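Arginine N-methyltransferase, putative (Trypanosoma brucei brucei, PDB 4LWP) probably transfers methyl groups from S-adenosyl-L-methionine to arginine side chains of proteins, histones perhaps among them. Local coordinates at residues Thr185-Pro190 / Thr296-Val301; Val157-Asn162 / Val255-Leu260. All coordinates share one frame; numbering follows the deposited sequence.

Contact 1: Thr185-Pro190 / Thr296-Val301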
loop_
_atom_site.group_PDB
_atom_site.type_symbol
_atom_site.label_atom_id
_atom_site.label_comp_id
_atom_site.label_asym_id
_atom_site.label_seq_id
_atom_site.Cartn_x
_atom_site.Cartn_y
_atom_site.Cartn_z
ATOM N N THR A 185 -5.445 -26.022 -11.200
ATOM C CA THR A 185 -4.472 -26.813 -10.461
ATOM C C THR A 185 -3.822 -26.005 -9.333
ATOM O O THR A 185 -3.474 -24.841 -9.542
ATOM C CB THR A 185 -3.372 -27.322 -11.398
ATOM O OG1 THR A 185 -3.977 -28.053 -12.460
ATOM C CG2 THR A 185 -2.390 -28.204 -10.658
ATOM N N VAL A 186 -3.667 -26.606 -8.156
ATOM C CA VAL A 186 -2.861 -26.018 -7.063
ATOM C C VAL A 186 -1.420 -26.569 -7.070
ATOM O O VAL A 186 -1.243 -27.781 -7.077
ATOM C CB VAL A 186 -3.504 -26.318 -5.685
ATOM C CG1 VAL A 186 -2.540 -26.029 -4.532
ATOM C CG2 VAL A 186 -4.844 -25.581 -5.521
ATOM N N PHE A 187 -0.399 -25.704 -7.085
ATOM C CA PHE A 187 1.005 -26.157 -7.033
ATOM C C PHE A 187 1.679 -25.794 -5.699
ATOM O O PHE A 187 1.363 -24.763 -5.095
ATOM C CB PHE A 187 1.827 -25.558 -8.186
ATOM C CG PHE A 187 1.376 -25.997 -9.558
ATOM C CD1 PHE A 187 1.865 -27.166 -10.129
ATOM C CD2 PHE A 187 0.482 -25.228 -10.282
ATOM C CE1 PHE A 187 1.452 -27.564 -11.385
ATOM C CE2 PHE A 187 0.076 -25.620 -11.541
ATOM C CZ PHE A 187 0.559 -26.795 -12.092
ATOM N N VAL A 188 2.626 -26.623 -5.268
ATOM C CA VAL A 188 3.338 -26.446 -3.998
ATOM C C VAL A 188 4.840 -26.605 -4.211
ATOM O O VAL A 188 5.240 -27.448 -5.008
ATOM C CB VAL A 188 2.905 -27.492 -2.957
ATOM C CG1 VAL A 188 3.562 -27.216 -1.609
ATOM C CG2 VAL A 188 1.429 -27.491 -2.815
ATOM N N ALA A 189 5.668 -25.829 -3.502
ATOM C CA ALA A 189 7.119 -26.024 -3.573
ATOM C C ALA A 189 7.776 -25.654 -2.262
ATOM O O ALA A 189 7.357 -24.693 -1.624
ATOM C CB ALA A 189 7.723 -25.204 -4.726
ATOM N N PRO A 190 8.823 -26.407 -1.859
ATOM C CA PRO A 190 9.593 -26.071 -0.650
ATOM C C PRO A 190 10.468 -24.844 -0.857
ATOM O O PRO A 190 11.005 -24.653 -1.938
ATOM C CB PRO A 190 10.447 -27.317 -0.415
ATOM C CG PRO A 190 10.610 -27.925 -1.783
ATOM C CD PRO A 190 9.350 -27.607 -2.542
ATOM N N THR A 296 5.724 -22.724 -0.466
ATOM C CA THR A 296 4.936 -21.682 -1.085
ATOM C C THR A 296 3.923 -22.334 -2.015
ATOM O O THR A 296 4.199 -23.370 -2.632
ATOM C CB THR A 296 5.807 -20.651 -1.835
ATOM O OG1 THR A 296 4.959 -19.625 -2.362
ATOM C CG2 THR A 296 6.557 -21.292 -2.985
ATOM N N VAL A 297 2.735 -21.745 -2.067
ATOM C CA VAL A 297 1.611 -22.334 -2.772
ATOM C C VAL A 297 1.016 -21.376 -3.791
ATOM O O VAL A 297 0.781 -20.206 -3.495
ATOM C CB VAL A 297 0.513 -22.760 -1.791
ATOM C CG1 VAL A 297 -0.699 -23.246 -2.544
ATOM C CG2 VAL A 297 1.032 -23.838 -0.867
ATOM N N TRP A 298 0.795 -21.868 -4.997
ATOM C CA TRP A 298 0.173 -21.073 -6.033
ATOM C C TRP A 298 -0.782 -21.928 -6.862
ATOM O O TRP A 298 -0.997 -23.100 -6.555
ATOM C CB TRP A 298 1.236 -20.424 -6.920
ATOM C CG TRP A 298 2.079 -21.380 -7.796
ATOM C CD1 TRP A 298 1.781 -21.809 -9.053
ATOM C CD2 TRP A 298 3.364 -21.953 -7.474
ATOM N NE1 TRP A 298 2.783 -22.615 -9.530
ATOM C CE2 TRP A 298 3.765 -22.720 -8.584
ATOM C CE3 TRP A 298 4.203 -21.889 -6.357
ATOM C CZ2 TRP A 298 4.980 -23.421 -8.612
ATOM C CZ3 TRP A 298 5.400 -22.594 -6.383
ATOM C CH2 TRP A 298 5.780 -23.342 -7.510
ATOM N N PHE A 299 -1.373 -21.329 -7.887
ATOM C CA PHE A 299 -2.307 -22.036 -8.765
ATOM C C PHE A 299 -2.193 -21.627 -10.240
ATOM O O PHE A 299 -1.770 -20.509 -10.568
ATOM C CB PHE A 299 -3.757 -21.819 -8.302
ATOM C CG PHE A 299 -4.254 -20.417 -8.489
ATOM C CD1 PHE A 299 -4.794 -20.005 -9.704
ATOM C CD2 PHE A 299 -4.223 -19.511 -7.427
ATOM C CE1 PHE A 299 -5.265 -18.708 -9.877
ATOM C CE2 PHE A 299 -4.682 -18.214 -7.584
ATOM C CZ PHE A 299 -5.206 -17.801 -8.809
ATOM N N ASP A 300 -2.624 -22.537 -11.108
ATOM C CA ASP A 300 -2.896 -22.261 -12.510
ATOM C C ASP A 300 -4.380 -22.490 -12.805
ATOM O O ASP A 300 -5.013 -23.297 -12.141
ATOM C CB ASP A 300 -2.092 -23.180 -13.420
ATOM C CG ASP A 300 -0.597 -22.850 -13.482
ATOM O OD1 ASP A 300 -0.077 -21.991 -12.723
ATOM O OD2 ASP A 300 0.068 -23.500 -14.327
ATOM N N VAL A 301 -4.938 -21.772 -13.772
ATOM C CA VAL A 301 -6.198 -22.183 -14.368
ATOM C C VAL A 301 -5.994 -22.184 -15.877
ATOM O O VAL A 301 -5.096 -21.518 -16.391
ATOM C CB VAL A 301 -7.376 -21.274 -13.989
ATOM C CG1 VAL A 301 -7.569 -21.284 -12.491
ATOM C CG2 VAL A 301 -7.153 -19.835 -14.494
#
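One face of the W298 indole takes the CB of F187, a CH-pi contact 3.6 Å from CB to the centroid of the five-membered ring, over the ring and displaced toward its rim. The F187 phenyl runs on past the indole, its plane only 24° from that of the five-membered ring but slid so far along that the rings barely overlap. T185 CG2, from the same strand, lies over one face of the phenyl, whose edge receives D300 CB. The D300 carboxylate is turned 60° from the phenyl plane, with CG 3.4 Å from F187 CE2; its OD1 is hydrogen-bonded to S309. CG of W298 stands between its backbone N and carbonyl carbon (chi1 67°), which swings the indole across to the neighbouring strand, where its six-membered ring also meets A189: CZ3 lies 3.9 Å from A189 CB. The opposite face carries V186, V188, V297 and F299, whose ring meets W319 edge-to-face. V297 CG1 touches V186 CG1 at 3.9 Å, V297 and V188 lie side by side, and M349 of strand 344-353 packs on both. Between the two layers the backbones pair antiparallel through six hydrogen bonds, two each for T185 with D300, F187 with W298 and A189 with T296; F187 N to W298 O is 2.7 Å. V186 with F299 and V188 with V297 are the non-hydrogen-bonded pairs between them. This is the regular antiparallel ladder of a twisted beta-sheet, here joining two long strands in the C-terminal beta-rich region characteristic of protein arginine methyltransferases.

Contact 2: Val157-Asn162 / Val255-Leu260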
loop_
_atom_site.group_PDB
_atom_site.type_symbol
_atom_site.label_atom_id
_atom_site.label_comp_id
_atom_site.label_asym_id
_atom_site.label_seq_id
_atom_site.Cartn_x
_atom_site.Cartn_y
_atom_site.Cartn_z
ATOM N N VAL A 157 -19.978 -20.691 -8.035
ATOM C CA VAL A 157 -19.798 -21.071 -9.429
ATOM C C VAL A 157 -20.332 -22.485 -9.638
ATOM O O VAL A 157 -21.027 -22.747 -10.619
ATOM C CB VAL A 157 -18.299 -20.955 -9.875
ATOM C CG1 VAL A 157 -18.061 -21.637 -11.207
ATOM C CG2 VAL A 157 -17.891 -19.488 -9.977
ATOM N N ILE A 158 -20.029 -23.392 -8.715
ATOM C CA ILE A 158 -20.585 -24.747 -8.787
ATOM C C ILE A 158 -22.110 -24.745 -8.750
ATOM O O ILE A 158 -22.748 -25.438 -9.541
ATOM C CB ILE A 158 -20.054 -25.630 -7.649
ATOM C CG1 ILE A 158 -18.535 -25.802 -7.784
ATOM C CG2 ILE A 158 -20.773 -26.975 -7.628
ATOM C CD1 ILE A 158 -17.908 -26.579 -6.643
ATOM N N ARG A 159 -22.700 -23.977 -7.841
ATOM C CA ARG A 159 -24.164 -23.865 -7.765
ATOM C C ARG A 159 -24.751 -23.297 -9.032
ATOM O O ARG A 159 -25.801 -23.738 -9.500
ATOM C CB ARG A 159 -24.593 -22.978 -6.605
ATOM C CG ARG A 159 -24.407 -23.583 -5.227
ATOM C CD ARG A 159 -24.425 -22.480 -4.155
ATOM N NE ARG A 159 -23.882 -23.067 -2.954
ATOM C CZ ARG A 159 -23.120 -22.448 -2.068
ATOM N NH1 ARG A 159 -22.804 -21.174 -2.209
ATOM N NH2 ARG A 159 -22.680 -23.132 -1.038
ATOM N N ALA A 160 -24.091 -22.291 -9.581
ATOM C CA ALA A 160 -24.578 -21.703 -10.821
ATOM C C ALA A 160 -24.579 -22.745 -11.927
ATOM O O ALA A 160 -25.564 -22.873 -12.669
ATOM C CB ALA A 160 -23.737 -20.501 -11.219
ATOM N N ARG A 161 -23.486 -23.501 -12.014
ATOM C CA ARG A 161 -23.328 -24.494 -13.070
ATOM C C ARG A 161 -24.425 -25.550 -12.987
ATOM O O ARG A 161 -25.080 -25.841 -13.989
ATOM C CB ARG A 161 -21.941 -25.155 -13.002
ATOM C CG ARG A 161 -21.706 -26.198 -14.077
ATOM C CD ARG A 161 -21.541 -27.568 -13.429
ATOM N NE ARG A 161 -20.221 -27.718 -12.860
ATOM C CZ ARG A 161 -19.934 -28.391 -11.752
ATOM N NH1 ARG A 161 -20.878 -28.995 -11.043
ATOM N NH2 ARG A 161 -18.680 -28.446 -11.359
ATOM N N ASN A 162 -24.619 -26.109 -11.792
ATOM C CA ASN A 162 -25.671 -27.101 -11.584
ATOM C C ASN A 162 -27.061 -26.535 -11.904
ATOM O O ASN A 162 -27.879 -27.207 -12.534
ATOM C CB ASN A 162 -25.653 -27.613 -10.150
ATOM C CG ASN A 162 -24.426 -28.466 -9.852
ATOM O OD1 ASN A 162 -23.737 -28.918 -10.767
ATOM N ND2 ASN A 162 -24.149 -28.689 -8.556
ATOM N N VAL A 255 -16.448 -30.740 -10.865
ATOM C CA VAL A 255 -16.179 -30.575 -9.435
ATOM C C VAL A 255 -17.468 -30.232 -8.686
ATOM O O VAL A 255 -18.316 -29.462 -9.157
ATOM C CB VAL A 255 -15.108 -29.492 -9.170
ATOM C CG1 VAL A 255 -15.629 -28.115 -9.567
ATOM C CG2 VAL A 255 -14.681 -29.489 -7.703
ATOM N N GLN A 256 -17.631 -30.851 -7.527
ATOM C CA GLN A 256 -18.815 -30.649 -6.713
ATOM C C GLN A 256 -18.375 -30.136 -5.367
ATOM O O GLN A 256 -17.209 -30.301 -4.999
ATOM C CB GLN A 256 -19.622 -31.946 -6.565
ATOM C CG GLN A 256 -20.156 -32.539 -7.873
ATOM C CD GLN A 256 -21.364 -31.782 -8.423
ATOM O OE1 GLN A 256 -21.766 -30.755 -7.893
ATOM N NE2 GLN A 256 -21.948 -32.303 -9.492
ATOM N N GLU A 257 -19.313 -29.540 -4.629
ATOM C CA GLU A 257 -18.999 -28.906 -3.360
ATOM C C GLU A 257 -18.302 -29.881 -2.392
ATOM O O GLU A 257 -17.366 -29.493 -1.673
ATOM C CB GLU A 257 -20.272 -28.304 -2.741
ATOM C CG GLU A 257 -21.644 -28.980 -3.101
ATOM C CD GLU A 257 -22.173 -28.749 -4.562
ATOM O OE1 GLU A 257 -21.856 -29.620 -5.426
ATOM O OE2 GLU A 257 -22.945 -27.749 -4.828
ATOM N N GLU A 258 -18.695 -31.152 -2.450
ATOM C CA GLU A 258 -18.173 -32.198 -1.575
ATOM C C GLU A 258 -16.644 -32.244 -1.593
ATOM O O GLU A 258 -16.003 -32.537 -0.579
ATOM C CB GLU A 258 -18.755 -33.568 -2.015
ATOM C CG GLU A 258 -18.654 -34.703 -0.996
ATOM C CD GLU A 258 -19.181 -36.050 -1.536
ATOM O OE1 GLU A 258 -18.361 -36.990 -1.678
ATOM O OE2 GLU A 258 -20.409 -36.178 -1.812
ATOM N N VAL A 259 -16.064 -31.920 -2.745
ATOM C CA VAL A 259 -14.618 -31.991 -2.920
ATOM C C VAL A 259 -13.912 -30.944 -2.048
ATOM O O VAL A 259 -12.781 -31.136 -1.618
ATOM C CB VAL A 259 -14.257 -31.804 -4.420
ATOM C CG1 VAL A 259 -12.767 -31.529 -4.633
ATOM C CG2 VAL A 259 -14.698 -33.027 -5.210
ATOM N N LEU A 260 -14.604 -29.850 -1.751
ATOM C CA LEU A 260 -13.994 -28.764 -1.011
ATOM C C LEU A 260 -13.875 -29.105 0.484
ATOM O O LEU A 260 -13.220 -28.376 1.241
ATOM C CB LEU A 260 -14.810 -27.488 -1.214
ATOM C CG LEU A 260 -14.892 -27.085 -2.696
ATOM C CD1 LEU A 260 -15.652 -25.798 -2.892
ATOM C CD2 LEU A 260 -13.528 -26.961 -3.263
HETATM O O HOH W 1 -25.614 -27.180 -6.734
#
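I158 reaches from its helix onto the loop at 255-257, losing more surface here than any other residue of the contact. With CG1 beside the backbone N (chi1 -63°) and an extended chi2, its CD1 goes forward to V255 CG1, 4.0 Å away, and to the backbone between Q256 and E257. The other branch, CG2, rests against the carboxylate of E257, 3.6 Å from OE1. V255 crosses I158 at about a right angle and also offers its carbonyl to the next helical turn. There R161, bent at chi2 and chi3, brings its guanidinium edge-on to V255 O. The bond from NH2 to V255 O is nearly straight at 166°, but its 2.5 Å is implausibly short and the exact length doubtful; that from NH1 is weak. NH2 also bonds L252 O, while NH1 reaches N162 OD1 at 2.9 Å. N162 ND2 bonds Q256 OE1 at 3.2 Å as modelled, but that oxygen lies 2.7 Å from E257 OE1, which leaves the glutamine amide's orientation uncertain. A water accepts from N162 ND2 at 2.8 Å and makes a weak bond to E257 OE2. R159, at the margin, forms a salt bridge with E113, a residue of the S-adenosyl-L-homocysteine site. The chemistry is thus an arginine docked on the carbonyls of V255 and, just before the segment, L252, its guanidinium also held by the adjacent N162, beside a small apolar patch: the helix's polar links run to neutral oxygens, V255 O and, as modelled, Q256 OE1, and no salt bridge joins the two segments.

Overall arrangement
From the N terminus, the chain builds the cofactor-binding part, helix 154-170 included, which carries the first half of contact 2, and passes directly into strand 178-191, the first half of contact 1. After helices 194-205 and 214-225 and strand 245-251, the loop at 255-260 returns to the helix and closes contact 2 across 92 intervening residues. Strand 289-303 then closes contact 1 across 105. The two loops therefore cross, neither enclosing the other. The centres of the two contacts are about 21 Å apart and the contacts do not touch; contact 1 pairs two strands of the sheet, one of which, 178-191, also pairs with strand 136-141, whereas contact 2 fastens loop 255-260 to the helix beside the S-adenosyl-L-homocysteine site.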